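Local structure of AlkZ (Streptomyces sahachiroi, 5UUJ) at residues A[13-18]-A[270-275]; A[18-23]-A[217-222]; A[135-140]-A[184-189]. The protein belongs to the AlkZ-like DNA glycosylase family, whose members are built around winged helix-turn-helix domains. One frame throughout, in Å; residues are numbered along the deposited sequence.

Overall arrangement
Interactions 1 and 2 lie next to each other, their centres about 8 Å apart, and both use helix 9-19. Residues 13-18 bring its flank against the end of helix 269-274, and residues 18-23 bring its C-terminal end against that of helix 204-219. Interaction 2 is the more buried of the two and relies on side-chain donors binding backbone carbonyls, whereas interaction 1 combines an apolar centre with a carboxylate and a water toward its more accessible side. Interaction 3 lies on the opposite side of the chain's centre, with its centre about 43 Å from that of interaction 1. It is partly buried and is held mainly by backbone strand pairing.

Interaction 1. Residues A[13-18]-A[270-275]; sequences FAWRMQ and EELAAT
Trp15 packs against Glu271, Leu272 and Thr275 where two helices cross, joining helix 9-19 to the C-terminal end of helix 269-274. The short helical segments are inclined at 121° and approach to 9.6 Å between axes, and Trp15 makes the contact with CB and the pyrrole side of its indole, CD1 and NE1. CG of Trp15 is anti to the backbone N (chi1 -179°), on the side of helix 269-274. The tight part of the contact is apolar. CB of Leu272 lies over one face of the indole, while its CD1 reaches Trp15 CB at 3.8 Å. Thr275, just past the helix, turns its two branches to different tasks: CG2 meets Ala14 CB at 3.6 Å, and OG1, at the edge of the indole near CD1, donates back to the carbonyl O of Glu271 at 2.8 Å. That internal bond fixes the rotation of the threonine and ties it to the last turn of its own helix. The ring of His268 also meets Trp15, and the carbonyl of Thr275 is held by Gln11, one turn earlier on helix 9-19.

Toward Gln18 the packing gives way to a more open, polar region. Here the extended side chain of Glu271 crosses the indole at about a right angle, and its tip meets that of Gln18. The amide and carboxylate planes are turned strongly against each other, and the bond from Gln18 NE2 to Glu271 OE1 is weak, at 3.3 Å. Water 1 donates both to Gln18 OE1 and to Glu271 OE1, bridging the two side chains. Two firm donors, Trp15 NE1 and the water, and a weak third thus converge on OE1, which would probably favour the charged carboxylate. Of these, Trp15 NE1 comes nearest: it donates to the anti lone pair of Glu271 OE1 at 2.7 Å, with an N-H...O angle of 144°.

Interaction 2. Residues A[18-23]-A[217-222]; sequences QRQFLE and GAYGPA
Arg19 NE donates to the carbonyl O of Gly217 at 2.8 Å in a nearly straight bond (172°) that lies in both the guanidinium and the carbonyl planes. The arginine chain bends at chi2 and chi3, curling round its acceptor, and Arg19 CG comes within 3.4 Å of Gly217 O. One residue on, Gln20 NE2 binds Ala218 O at 3.0 Å; the carbonyl lies close to the amide plane, but the donor stands above the carbonyl plane. Successive carbonyls near the end of helix 204-219 are thereby satisfied by successive side chains.

Outward from these bonds, Gln20 crosses Tyr219 at about a right angle, NE2 coming to 3.3 Å from ring atom CD1, with amide and ring planes 67° apart. The tyrosine hydroxyl is engaged elsewhere, by the carbonyl of Leu37. Ala218 CB sits over the centre of the same ring. Arg16, a turn before Arg19, binds the carbonyls of Gly220 and Pro221.

Gln20 is the first residue past helix 9-19, which ends in a Schellman motif: Phe21, with positive phi, is the C-prime residue, and bonds from Leu22 N to Met17 O and from Phe21 N to Gln18 O close it.

Interaction 3. Residues A[135-140]-A[184-189]; sequences VLTRDE and KITFTL
Leu136 and Phe187 form an antiparallel hydrogen-bonded pair in the small three-stranded sheet of a winged-helix unit, where strand 136-137 edges strand 186-188. Two backbone bonds make the pair: Leu136 N to Phe187 O at 3.1 Å and Phe187 N to Leu136 O at 2.6 Å. Each carbonyl also receives a CA-H...O contact, from Val135 CA to Phe187 O and from Thr186 CA to Leu136 O. A further such contact runs from Thr137 CA to Ile185 O.

Beside the pair, Val135 CG1, anti to its backbone N (chi1 -179°), presses on Thr186, lying unusually close to CB and 3.3 Å from OG1. That hydroxyl has its polar partner in the carbonyl of Pro179, on the far side of strand 186-188, where strand 176-177 completes the sheet. Helices 117-130, 138-146 and 162-172, taken with strands in the order 136-137, 186-188, 176-177, match the winged-helix topology, and the turn leading into strand 186-188 would be its wing.

Phe187 turns the edge of its ring to the start of helix 138-146: CE2 lies 3.9 Å from both CA and CB of Arg138, with the backbone N of Arg138 in the ring plane. The ring of Trp162 meets the same phenyl nearly perpendicularly. Thr137, the N-cap of helix 138-146, forms a capping box with Glu140: with chi1 65° its OG1 lies between the backbone N and the carbonyl carbon, where it accepts from Glu140 N at 3.1 Å, while Glu140 OE1 accepts from Thr137 N at 3.2 Å. OE1 also forms a salt bridge with Arg181. At the exposed end, water 2 lies 2.9 Å from Thr137 OG1 and accepts a weak bond from Lys184 NZ.

Interaction 1. Residues A[13-18]-A[270-275]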
ATOM      1  N   PHE A  13      17.273  -2.795  -7.631  1.00 16.14           N
ATOM      2  CA  PHE A  13      16.279  -3.853  -7.475  1.00 15.72           C
ATOM      3  C   PHE A  13      16.659  -4.804  -6.347  1.00 15.63           C
ATOM      4  O   PHE A  13      15.820  -5.169  -5.521  1.00 15.09           O
ATOM      5  CB  PHE A  13      16.111  -4.643  -8.776  1.00 16.34           C
ATOM      6  CG  PHE A  13      15.605  -3.824  -9.929  1.00 16.67           C
ATOM      7  CD1 PHE A  13      14.822  -2.698  -9.717  1.00 16.29           C
ATOM      8  CD2 PHE A  13      15.917  -4.179 -11.230  1.00 17.62           C
ATOM      9  CE1 PHE A  13      14.357  -1.949 -10.780  1.00 16.88           C
ATOM     10  CE2 PHE A  13      15.453  -3.431 -12.299  1.00 18.17           C
ATOM     11  CZ  PHE A  13      14.674  -2.316 -12.071  1.00 17.81           C
ATOM     12  N   ALA A  14      17.928  -5.201  -6.318  1.00 16.35           N
ATOM     13  CA  ALA A  14      18.425  -6.094  -5.278  1.00 19.27           C
ATOM     14  C   ALA A  14      18.312  -5.441  -3.903  1.00 17.03           C
ATOM     15  O   ALA A  14      17.928  -6.090  -2.929  1.00 16.07           O
ATOM     16  CB  ALA A  14      19.863  -6.486  -5.559  1.00 17.84           C
ATOM     17  N   TRP A  15      18.646  -4.157  -3.829  1.00 16.25           N
ATOM     18  CA  TRP A  15      18.590  -3.433  -2.567  1.00 16.19           C
ATOM     19  C   TRP A  15      17.148  -3.313  -2.082  1.00 15.25           C
ATOM     20  O   TRP A  15      16.860  -3.542  -0.906  1.00 15.16           O
ATOM     21  CB  TRP A  15      19.217  -2.046  -2.711  1.00 16.75           C
ATOM     22  CG  TRP A  15      19.211  -1.277  -1.429  1.00 17.07           C
ATOM     23  CD1 TRP A  15      20.109  -1.383  -0.407  1.00 18.05           C
ATOM     24  CD2 TRP A  15      18.254  -0.291  -1.023  1.00 16.72           C
ATOM     25  NE1 TRP A  15      19.769  -0.527   0.609  1.00 18.34           N
ATOM     26  CE2 TRP A  15      18.634   0.155   0.257  1.00 17.52           C
ATOM     27  CE3 TRP A  15      17.114   0.254  -1.615  1.00 16.06           C
ATOM     28  CZ2 TRP A  15      17.916   1.124   0.955  1.00 17.66           C
ATOM     29  CZ3 TRP A  15      16.401   1.219  -0.920  1.00 16.20           C
ATOM     30  CH2 TRP A  15      16.806   1.643   0.350  1.00 16.98           C
ATOM     31  N   ARG A  16      16.245  -2.963  -2.995  1.00 14.74           N
ATOM     32  CA  ARG A  16      14.825  -2.872  -2.668  1.00 14.07           C
ATOM     33  C   ARG A  16      14.296  -4.204  -2.145  1.00 13.80           C
ATOM     34  O   ARG A  16      13.571  -4.245  -1.152  1.00 13.49           O
ATOM     35  CB  ARG A  16      14.014  -2.435  -3.890  1.00 13.95           C
ATOM     36  CG  ARG A  16      14.165  -0.967  -4.246  1.00 14.33           C
ATOM     37  CD  ARG A  16      13.473  -0.638  -5.554  1.00 14.52           C
ATOM     38  NE  ARG A  16      13.580   0.779  -5.887  1.00 15.13           N
ATOM     39  CZ  ARG A  16      13.192   1.313  -7.042  1.00 15.66           C
ATOM     40  NH1 ARG A  16      12.669   0.548  -7.988  1.00 15.69           N
ATOM     41  NH2 ARG A  16      13.335   2.613  -7.251  1.00 16.44           N
HETATM   42  N   MSE A  17      14.667  -5.293  -2.810  1.00 14.53           N
HETATM   43  CA  MSE A  17      14.189  -6.611  -2.416  1.00 19.64           C
HETATM   44  C   MSE A  17      14.749  -7.037  -1.065  1.00 15.59           C
HETATM   45  O   MSE A  17      14.128  -7.820  -0.346  1.00 14.97           O
HETATM   46  CB  MSE A  17      14.544  -7.643  -3.482  1.00 16.53           C
HETATM   47  CG  MSE A  17      13.650  -7.556  -4.704  1.00 21.96           C
HETATM   48 SE   MSE A  17      13.964  -9.020  -5.943  1.00 29.98          SE
HETATM   49  CE  MSE A  17      12.131  -9.304  -6.539  1.00 30.97           C
ATOM     50  N   GLN A  18      15.921  -6.523  -0.721  1.00 14.96           N
ATOM     51  CA  GLN A  18      16.476  -6.748   0.601  1.00 15.53           C
ATOM     52  C   GLN A  18      15.643  -5.985   1.629  1.00 15.02           C
ATOM     53  O   GLN A  18      15.242  -6.538   2.653  1.00 15.47           O
ATOM     54  CB  GLN A  18      17.946  -6.325   0.647  1.00 16.50           C
ATOM     55  CG  GLN A  18      18.584  -6.420   2.020  1.00 26.38           C
ATOM     56  CD  GLN A  18      18.621  -5.083   2.746  1.00 32.00           C
ATOM     57  OE1 GLN A  18      18.032  -4.927   3.816  1.00 35.59           O
ATOM     58  NE2 GLN A  18      19.325  -4.113   2.168  1.00 25.23           N
ATOM     59  N   GLU A 270      25.826   4.107   0.993  1.00 28.78           N
ATOM     60  CA  GLU A 270      26.955   3.177   0.945  1.00 33.06           C
ATOM     61  C   GLU A 270      26.488   1.738   0.769  1.00 26.72           C
ATOM     62  O   GLU A 270      27.081   0.965   0.018  1.00 25.80           O
ATOM     63  CB  GLU A 270      27.794   3.296   2.218  1.00 29.33           C
ATOM     64  CG  GLU A 270      28.525   4.622   2.352  1.00 40.76           C
ATOM     65  CD  GLU A 270      29.600   4.804   1.294  1.00 46.18           C
ATOM     66  OE1 GLU A 270      30.337   3.833   1.017  1.00 50.51           O
ATOM     67  OE2 GLU A 270      29.703   5.917   0.736  1.00 48.09           O
ATOM     68  N   GLU A 271      25.422   1.393   1.479  1.00 21.75           N
ATOM     69  CA  GLU A 271      24.815   0.074   1.398  1.00 20.90           C
ATOM     70  C   GLU A 271      24.369  -0.253  -0.027  1.00 22.55           C
ATOM     71  O   GLU A 271      24.597  -1.361  -0.522  1.00 19.53           O
ATOM     72  CB  GLU A 271      23.629   0.009   2.359  1.00 21.95           C
ATOM     73  CG  GLU A 271      22.933  -1.325   2.443  1.00 26.73           C
ATOM     74  CD  GLU A 271      21.831  -1.322   3.487  1.00 31.05           C
ATOM     75  OE1 GLU A 271      20.645  -1.223   3.105  1.00 26.05           O
ATOM     76  OE2 GLU A 271      22.152  -1.410   4.690  1.00 31.73           O
ATOM     77  N   LEU A 272      23.740   0.719  -0.683  1.00 19.07           N
ATOM     78  CA  LEU A 272      23.268   0.544  -2.052  1.00 18.20           C
ATOM     79  C   LEU A 272      24.436   0.318  -3.005  1.00 18.80           C
ATOM     80  O   LEU A 272      24.392  -0.577  -3.850  1.00 18.48           O
ATOM     81  CB  LEU A 272      22.451   1.761  -2.498  1.00 17.73           C
ATOM     82  CG  LEU A 272      22.073   1.840  -3.980  1.00 17.23           C
ATOM     83  CD1 LEU A 272      21.235   0.634  -4.394  1.00 16.50           C
ATOM     84  CD2 LEU A 272      21.337   3.143  -4.283  1.00 17.02           C
ATOM     85  N   ALA A 273      25.478   1.129  -2.862  1.00 19.88           N
ATOM     86  CA  ALA A 273      26.644   1.047  -3.737  1.00 20.78           C
ATOM     87  C   ALA A 273      27.336  -0.315  -3.653  1.00 21.16           C
ATOM     88  O   ALA A 273      27.953  -0.764  -4.620  1.00 21.57           O
ATOM     89  CB  ALA A 273      27.635   2.156  -3.396  1.00 22.18           C
ATOM     90  N   ALA A 274      27.223  -0.967  -2.501  1.00 19.11           N
ATOM     91  CA  ALA A 274      27.892  -2.243  -2.267  1.00 19.77           C
ATOM     92  C   ALA A 274      27.005  -3.435  -2.622  1.00 19.26           C
ATOM     93  O   ALA A 274      27.461  -4.576  -2.597  1.00 19.95           O
ATOM     94  CB  ALA A 274      28.337  -2.342  -0.816  1.00 20.28           C
ATOM     95  N   THR A 275      25.742  -3.176  -2.947  1.00 18.24           N
ATOM     96  CA  THR A 275      24.804  -4.252  -3.260  1.00 17.76           C
ATOM     97  C   THR A 275      25.086  -4.833  -4.643  1.00 18.17           C
ATOM     98  O   THR A 275      25.244  -4.094  -5.615  1.00 18.29           O
ATOM     99  CB  THR A 275      23.341  -3.764  -3.195  1.00 16.70           C
ATOM    100  OG1 THR A 275      23.075  -3.221  -1.896  1.00 16.58           O
ATOM    101  CG2 THR A 275      22.369  -4.912  -3.466  1.00 16.30           C
TER
HETATM  102  O   HOH W   1      19.214  -2.697   5.057  1.00 22.58           O

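Interaction 2. Residues A[18-23]-A[217-222]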
ATOM      1  N   GLN A  18      15.921  -6.523  -0.721  1.00 14.96           N
ATOM      2  CA  GLN A  18      16.476  -6.748   0.601  1.00 15.53           C
ATOM      3  C   GLN A  18      15.643  -5.985   1.629  1.00 15.02           C
ATOM      4  O   GLN A  18      15.242  -6.538   2.653  1.00 15.47           O
ATOM      5  CB  GLN A  18      17.946  -6.325   0.647  1.00 16.50           C
ATOM      6  CG  GLN A  18      18.584  -6.420   2.020  1.00 26.38           C
ATOM      7  CD  GLN A  18      18.621  -5.083   2.746  1.00 32.00           C
ATOM      8  OE1 GLN A  18      18.032  -4.927   3.816  1.00 35.59           O
ATOM      9  NE2 GLN A  18      19.325  -4.113   2.168  1.00 25.23           N
ATOM     10  N   ARG A  19      15.358  -4.721   1.340  1.00 14.64           N
ATOM     11  CA  ARG A  19      14.580  -3.890   2.254  1.00 14.43           C
ATOM     12  C   ARG A  19      13.147  -4.399   2.414  1.00 13.73           C
ATOM     13  O   ARG A  19      12.548  -4.229   3.473  1.00 13.76           O
ATOM     14  CB  ARG A  19      14.562  -2.439   1.772  1.00 14.47           C
ATOM     15  CG  ARG A  19      15.934  -1.783   1.696  1.00 15.39           C
ATOM     16  CD  ARG A  19      16.550  -1.586   3.064  1.00 16.37           C
ATOM     17  NE  ARG A  19      15.753  -0.699   3.906  1.00 16.51           N
ATOM     18  CZ  ARG A  19      15.969  -0.504   5.203  1.00 17.45           C
ATOM     19  NH1 ARG A  19      16.960  -1.135   5.820  1.00 18.35           N
ATOM     20  NH2 ARG A  19      15.192   0.324   5.885  1.00 17.71           N
ATOM     21  N   GLN A  20      12.610  -5.030   1.371  1.00 13.33           N
ATOM     22  CA  GLN A  20      11.215  -5.474   1.371  1.00 12.92           C
ATOM     23  C   GLN A  20      11.048  -6.928   1.821  1.00 13.17           C
ATOM     24  O   GLN A  20       9.984  -7.521   1.627  1.00 13.08           O
ATOM     25  CB  GLN A  20      10.609  -5.302  -0.024  1.00 12.73           C
ATOM     26  CG  GLN A  20      10.454  -3.855  -0.459  1.00 12.67           C
ATOM     27  CD  GLN A  20       9.881  -3.731  -1.858  1.00 12.76           C
ATOM     28  OE1 GLN A  20       9.042  -4.533  -2.272  1.00 12.84           O
ATOM     29  NE2 GLN A  20      10.341  -2.730  -2.600  1.00 13.00           N
ATOM     30  N   PHE A  21      12.100  -7.487   2.415  1.00 13.75           N
ATOM     31  CA  PHE A  21      12.087  -8.849   2.950  1.00 14.33           C
ATOM     32  C   PHE A  21      11.831  -9.914   1.883  1.00 14.63           C
ATOM     33  O   PHE A  21      11.300 -10.984   2.186  1.00 15.66           O
ATOM     34  CB  PHE A  21      11.033  -8.984   4.057  1.00 14.21           C
ATOM     35  CG  PHE A  21      11.193  -7.996   5.175  1.00 14.22           C
ATOM     36  CD1 PHE A  21      12.358  -7.958   5.923  1.00 16.57           C
ATOM     37  CD2 PHE A  21      10.171  -7.116   5.492  1.00 13.73           C
ATOM     38  CE1 PHE A  21      12.505  -7.054   6.960  1.00 15.36           C
ATOM     39  CE2 PHE A  21      10.312  -6.210   6.529  1.00 14.16           C
ATOM     40  CZ  PHE A  21      11.480  -6.178   7.264  1.00 14.87           C
ATOM     41  N   LEU A  22      12.217  -9.632   0.643  1.00 14.56           N
ATOM     42  CA  LEU A  22      12.051 -10.595  -0.443  1.00 15.15           C
ATOM     43  C   LEU A  22      13.289 -11.476  -0.623  1.00 16.24           C
ATOM     44  O   LEU A  22      13.164 -12.692  -0.762  1.00 17.21           O
ATOM     45  CB  LEU A  22      11.723  -9.870  -1.751  1.00 14.79           C
ATOM     46  CG  LEU A  22      10.302  -9.294  -1.826  1.00 16.17           C
ATOM     47  CD1 LEU A  22      10.130  -8.427  -3.063  1.00 14.10           C
ATOM     48  CD2 LEU A  22       9.257 -10.401  -1.818  1.00 14.80           C
ATOM     49  N   GLU A  23      14.473 -10.866  -0.623  1.00 25.24           N
ATOM     50  CA  GLU A  23      15.735 -11.606  -0.726  1.00 22.83           C
ATOM     51  C   GLU A  23      16.842 -10.839  -0.002  1.00 25.72           C
ATOM     52  O   GLU A  23      17.116  -9.693  -0.353  1.00 28.77           O
ATOM     53  CB  GLU A  23      16.147 -11.817  -2.189  1.00 24.83           C
ATOM     54  CG  GLU A  23      15.164 -12.605  -3.046  1.00 34.19           C
ATOM     55  CD  GLU A  23      15.043 -14.064  -2.633  1.00 40.56           C
ATOM     56  OE1 GLU A  23      16.023 -14.620  -2.086  1.00 37.90           O
ATOM     57  OE2 GLU A  23      13.962 -14.653  -2.861  1.00 41.01           O
ATOM     58  N   GLY A 217      12.964   4.227   2.099  1.00 14.85           N
ATOM     59  CA  GLY A 217      13.575   3.105   2.786  1.00 15.50           C
ATOM     60  C   GLY A 217      13.171   1.756   2.220  1.00 15.26           C
ATOM     61  O   GLY A 217      13.785   0.739   2.541  1.00 15.97           O
ATOM     62  N   ALA A 218      12.138   1.743   1.383  1.00 18.22           N
ATOM     63  CA  ALA A 218      11.654   0.507   0.774  1.00 18.14           C
ATOM     64  C   ALA A 218      11.705   0.563  -0.750  1.00 14.31           C
ATOM     65  O   ALA A 218      11.958  -0.452  -1.402  1.00 14.80           O
ATOM     66  CB  ALA A 218      10.232   0.218   1.237  1.00 18.97           C
ATOM     67  N   TYR A 219      11.467   1.748  -1.312  1.00 13.86           N
ATOM     68  CA  TYR A 219      11.310   1.899  -2.757  1.00 13.79           C
ATOM     69  C   TYR A 219      12.273   2.915  -3.371  1.00 14.06           C
ATOM     70  O   TYR A 219      12.108   3.314  -4.527  1.00 14.04           O
ATOM     71  CB  TYR A 219       9.869   2.304  -3.081  1.00 13.17           C
ATOM     72  CG  TYR A 219       8.839   1.486  -2.340  1.00 13.45           C
ATOM     73  CD1 TYR A 219       8.669   0.131  -2.608  1.00 13.39           C
ATOM     74  CD2 TYR A 219       8.037   2.067  -1.370  1.00 13.42           C
ATOM     75  CE1 TYR A 219       7.732  -0.619  -1.927  1.00 13.36           C
ATOM     76  CE2 TYR A 219       7.093   1.324  -0.688  1.00 12.40           C
ATOM     77  CZ  TYR A 219       6.945  -0.015  -0.969  1.00 12.82           C
ATOM     78  OH  TYR A 219       6.010  -0.748  -0.281  1.00 15.95           O
ATOM     79  N   GLY A 220      13.270   3.335  -2.599  1.00 14.90           N
ATOM     80  CA  GLY A 220      14.290   4.231  -3.107  1.00 16.04           C
ATOM     81  C   GLY A 220      15.239   3.505  -4.045  1.00 15.64           C
ATOM     82  O   GLY A 220      15.227   2.277  -4.101  1.00 15.85           O
ATOM     83  N   PRO A 221      16.045   4.256  -4.815  1.00 16.11           N
ATOM     84  CA  PRO A 221      15.960   5.714  -4.955  1.00 16.01           C
ATOM     85  C   PRO A 221      14.720   6.101  -5.756  1.00 15.32           C
ATOM     86  O   PRO A 221      14.221   5.272  -6.515  1.00 15.17           O
ATOM     87  CB  PRO A 221      17.245   6.083  -5.712  1.00 16.93           C
ATOM     88  CG  PRO A 221      18.131   4.869  -5.623  1.00 17.58           C
ATOM     89  CD  PRO A 221      17.202   3.705  -5.539  1.00 17.01           C
ATOM     90  N   ALA A 222      14.229   7.325  -5.586  1.00 15.13           N
ATOM     91  CA  ALA A 222      13.026   7.755  -6.287  1.00 14.92           C
ATOM     92  C   ALA A 222      12.990   9.265  -6.463  1.00 14.97           C
ATOM     93  O   ALA A 222      13.662  10.003  -5.742  1.00 15.43           O
ATOM     94  CB  ALA A 222      11.789   7.284  -5.540  1.00 13.94           C
TER

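Interaction 3. Residues A[135-140]-A[184-189]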
ATOM      1  N   VAL A 135     -18.631   0.145  17.952  1.00 25.28           N
ATOM      2  CA  VAL A 135     -18.424  -0.547  16.685  1.00 24.45           C
ATOM      3  C   VAL A 135     -19.750  -0.667  15.932  1.00 23.48           C
ATOM      4  O   VAL A 135     -20.709  -1.238  16.446  1.00 24.90           O
ATOM      5  CB  VAL A 135     -17.820  -1.949  16.911  1.00 25.71           C
ATOM      6  CG1 VAL A 135     -17.585  -2.659  15.586  1.00 25.02           C
ATOM      7  CG2 VAL A 135     -16.519  -1.844  17.688  1.00 22.48           C
ATOM      8  N   LEU A 136     -19.792  -0.129  14.714  1.00 22.77           N
ATOM      9  CA  LEU A 136     -21.020  -0.100  13.920  1.00 23.74           C
ATOM     10  C   LEU A 136     -20.777  -0.504  12.475  1.00 24.43           C
ATOM     11  O   LEU A 136     -19.727  -0.208  11.904  1.00 22.28           O
ATOM     12  CB  LEU A 136     -21.645   1.298  13.942  1.00 24.02           C
ATOM     13  CG  LEU A 136     -22.050   1.891  15.290  1.00 24.96           C
ATOM     14  CD1 LEU A 136     -22.517   3.325  15.101  1.00 25.19           C
ATOM     15  CD2 LEU A 136     -23.134   1.060  15.950  1.00 26.86           C
ATOM     16  N   THR A 137     -21.761  -1.171  11.882  1.00 26.26           N
ATOM     17  CA  THR A 137     -21.749  -1.422  10.447  1.00 29.83           C
ATOM     18  C   THR A 137     -21.968  -0.101   9.716  1.00 30.55           C
ATOM     19  O   THR A 137     -22.254   0.919  10.345  1.00 29.58           O
ATOM     20  CB  THR A 137     -22.837  -2.429  10.028  1.00 31.00           C
ATOM     21  OG1 THR A 137     -24.132  -1.869  10.277  1.00 30.75           O
ATOM     22  CG2 THR A 137     -22.698  -3.731  10.801  1.00 30.64           C
ATOM     23  N   ARG A 138     -21.830  -0.116   8.395  1.00 35.36           N
ATOM     24  CA  ARG A 138     -22.096   1.074   7.595  1.00 33.78           C
ATOM     25  C   ARG A 138     -23.529   1.547   7.807  1.00 33.67           C
ATOM     26  O   ARG A 138     -23.769   2.717   8.100  1.00 33.29           O
ATOM     27  CB  ARG A 138     -21.850   0.794   6.113  1.00 32.63           C
ATOM     28  CG  ARG A 138     -22.285   1.920   5.181  1.00 39.29           C
ATOM     29  CD  ARG A 138     -22.056   1.549   3.724  1.00 41.28           C
ATOM     30  NE  ARG A 138     -22.751   0.311   3.367  1.00 47.39           N
ATOM     31  CZ  ARG A 138     -23.986   0.244   2.873  1.00 48.11           C
ATOM     32  NH1 ARG A 138     -24.691   1.348   2.653  1.00 50.64           N
ATOM     33  NH2 ARG A 138     -24.518  -0.937   2.591  1.00 48.19           N
ATOM     34  N   ASP A 139     -24.475   0.626   7.662  1.00 30.85           N
ATOM     35  CA  ASP A 139     -25.890   0.954   7.786  1.00 31.77           C
ATOM     36  C   ASP A 139     -26.229   1.472   9.178  1.00 30.24           C
ATOM     37  O   ASP A 139     -27.014   2.407   9.324  1.00 32.71           O
ATOM     38  CB  ASP A 139     -26.749  -0.268   7.461  1.00 34.28           C
ATOM     39  CG  ASP A 139     -26.669  -0.665   5.998  1.00 42.55           C
ATOM     40  OD1 ASP A 139     -26.584   0.239   5.137  1.00 42.69           O
ATOM     41  OD2 ASP A 139     -26.696  -1.880   5.710  1.00 46.30           O
ATOM     42  N   GLU A 140     -25.635   0.865  10.200  1.00 30.37           N
ATOM     43  CA  GLU A 140     -25.864   1.299  11.572  1.00 30.96           C
ATOM     44  C   GLU A 140     -25.331   2.713  11.792  1.00 30.67           C
ATOM     45  O   GLU A 140     -25.977   3.527  12.453  1.00 30.72           O
ATOM     46  CB  GLU A 140     -25.214   0.327  12.557  1.00 32.09           C
ATOM     47  CG  GLU A 140     -25.976  -0.978  12.719  1.00 30.66           C
ATOM     48  CD  GLU A 140     -25.293  -1.947  13.668  1.00 32.75           C
ATOM     49  OE1 GLU A 140     -24.084  -1.778  13.931  1.00 30.71           O
ATOM     50  OE2 GLU A 140     -25.970  -2.877  14.154  1.00 35.52           O
ATOM     51  N   LYS A 184     -19.850  -9.047   7.788  1.00 47.21           N
ATOM     52  CA  LYS A 184     -20.039  -7.612   7.611  1.00 45.70           C
ATOM     53  C   LYS A 184     -18.848  -6.808   8.128  1.00 43.25           C
ATOM     54  O   LYS A 184     -18.213  -7.177   9.117  1.00 44.43           O
ATOM     55  CB  LYS A 184     -21.319  -7.155   8.314  1.00 46.45           C
ATOM     56  CG  LYS A 184     -22.599  -7.615   7.628  1.00 46.07           C
ATOM     57  CD  LYS A 184     -23.835  -7.216   8.416  1.00 48.34           C
ATOM     58  CE  LYS A 184     -25.110  -7.611   7.689  1.00 48.68           C
ATOM     59  NZ  LYS A 184     -26.327  -7.316   8.495  1.00 52.95           N
ATOM     60  N   ILE A 185     -18.552  -5.708   7.442  1.00 38.24           N
ATOM     61  CA  ILE A 185     -17.518  -4.776   7.870  1.00 33.60           C
ATOM     62  C   ILE A 185     -18.087  -3.806   8.900  1.00 32.92           C
ATOM     63  O   ILE A 185     -19.248  -3.403   8.806  1.00 37.32           O
ATOM     64  CB  ILE A 185     -16.943  -3.993   6.673  1.00 32.74           C
ATOM     65  CG1 ILE A 185     -16.132  -4.930   5.780  1.00 32.40           C
ATOM     66  CG2 ILE A 185     -16.055  -2.838   7.141  1.00 34.79           C
ATOM     67  CD1 ILE A 185     -15.793  -4.345   4.426  1.00 35.05           C
ATOM     68  N   THR A 186     -17.263  -3.442   9.879  1.00 29.76           N
ATOM     69  CA  THR A 186     -17.646  -2.478  10.905  1.00 26.92           C
ATOM     70  C   THR A 186     -16.682  -1.303  10.920  1.00 22.94           C
ATOM     71  O   THR A 186     -15.564  -1.401  10.413  1.00 22.12           O
ATOM     72  CB  THR A 186     -17.662  -3.105  12.308  1.00 28.40           C
ATOM     73  OG1 THR A 186     -16.332  -3.485  12.680  1.00 24.91           O
ATOM     74  CG2 THR A 186     -18.576  -4.320  12.351  1.00 25.32           C
ATOM     75  N   PHE A 187     -17.124  -0.199  11.516  1.00 20.56           N
ATOM     76  CA  PHE A 187     -16.307   1.000  11.652  1.00 19.60           C
ATOM     77  C   PHE A 187     -16.176   1.379  13.122  1.00 24.43           C
ATOM     78  O   PHE A 187     -17.076   1.114  13.918  1.00 21.55           O
ATOM     79  CB  PHE A 187     -16.915   2.167  10.872  1.00 19.82           C
ATOM     80  CG  PHE A 187     -16.983   1.939   9.391  1.00 19.83           C
ATOM     81  CD1 PHE A 187     -15.900   2.231   8.582  1.00 23.24           C
ATOM     82  CD2 PHE A 187     -18.133   1.438   8.805  1.00 23.80           C
ATOM     83  CE1 PHE A 187     -15.959   2.028   7.219  1.00 23.78           C
ATOM     84  CE2 PHE A 187     -18.197   1.232   7.440  1.00 27.10           C
ATOM     85  CZ  PHE A 187     -17.106   1.527   6.648  1.00 22.89           C
ATOM     86  N   THR A 188     -15.056   2.003  13.478  1.00 18.92           N
ATOM     87  CA  THR A 188     -14.874   2.505  14.833  1.00 19.21           C
ATOM     88  C   THR A 188     -13.833   3.626  14.865  1.00 18.58           C
ATOM     89  O   THR A 188     -13.183   3.912  13.859  1.00 17.82           O
ATOM     90  CB  THR A 188     -14.462   1.370  15.804  1.00 19.43           C
ATOM     91  OG1 THR A 188     -14.659   1.799  17.156  1.00 20.13           O
ATOM     92  CG2 THR A 188     -13.006   0.954  15.597  1.00 18.56           C
ATOM     93  N   LEU A 189     -13.701   4.266  16.023  1.00 19.07           N
ATOM     94  CA  LEU A 189     -12.745   5.355  16.210  1.00 18.83           C
ATOM     95  C   LEU A 189     -11.347   4.797  16.497  1.00 18.49           C
ATOM     96  O   LEU A 189     -11.180   4.012  17.435  1.00 18.65           O
ATOM     97  CB  LEU A 189     -13.195   6.261  17.357  1.00 19.91           C
ATOM     98  CG  LEU A 189     -12.382   7.533  17.592  1.00 20.09           C
ATOM     99  CD1 LEU A 189     -12.650   8.550  16.490  1.00 19.93           C
ATOM    100  CD2 LEU A 189     -12.700   8.119  18.954  1.00 21.40           C
TER
HETATM  101  O   HOH W   2     -25.984  -4.104   9.823  1.00 34.55           O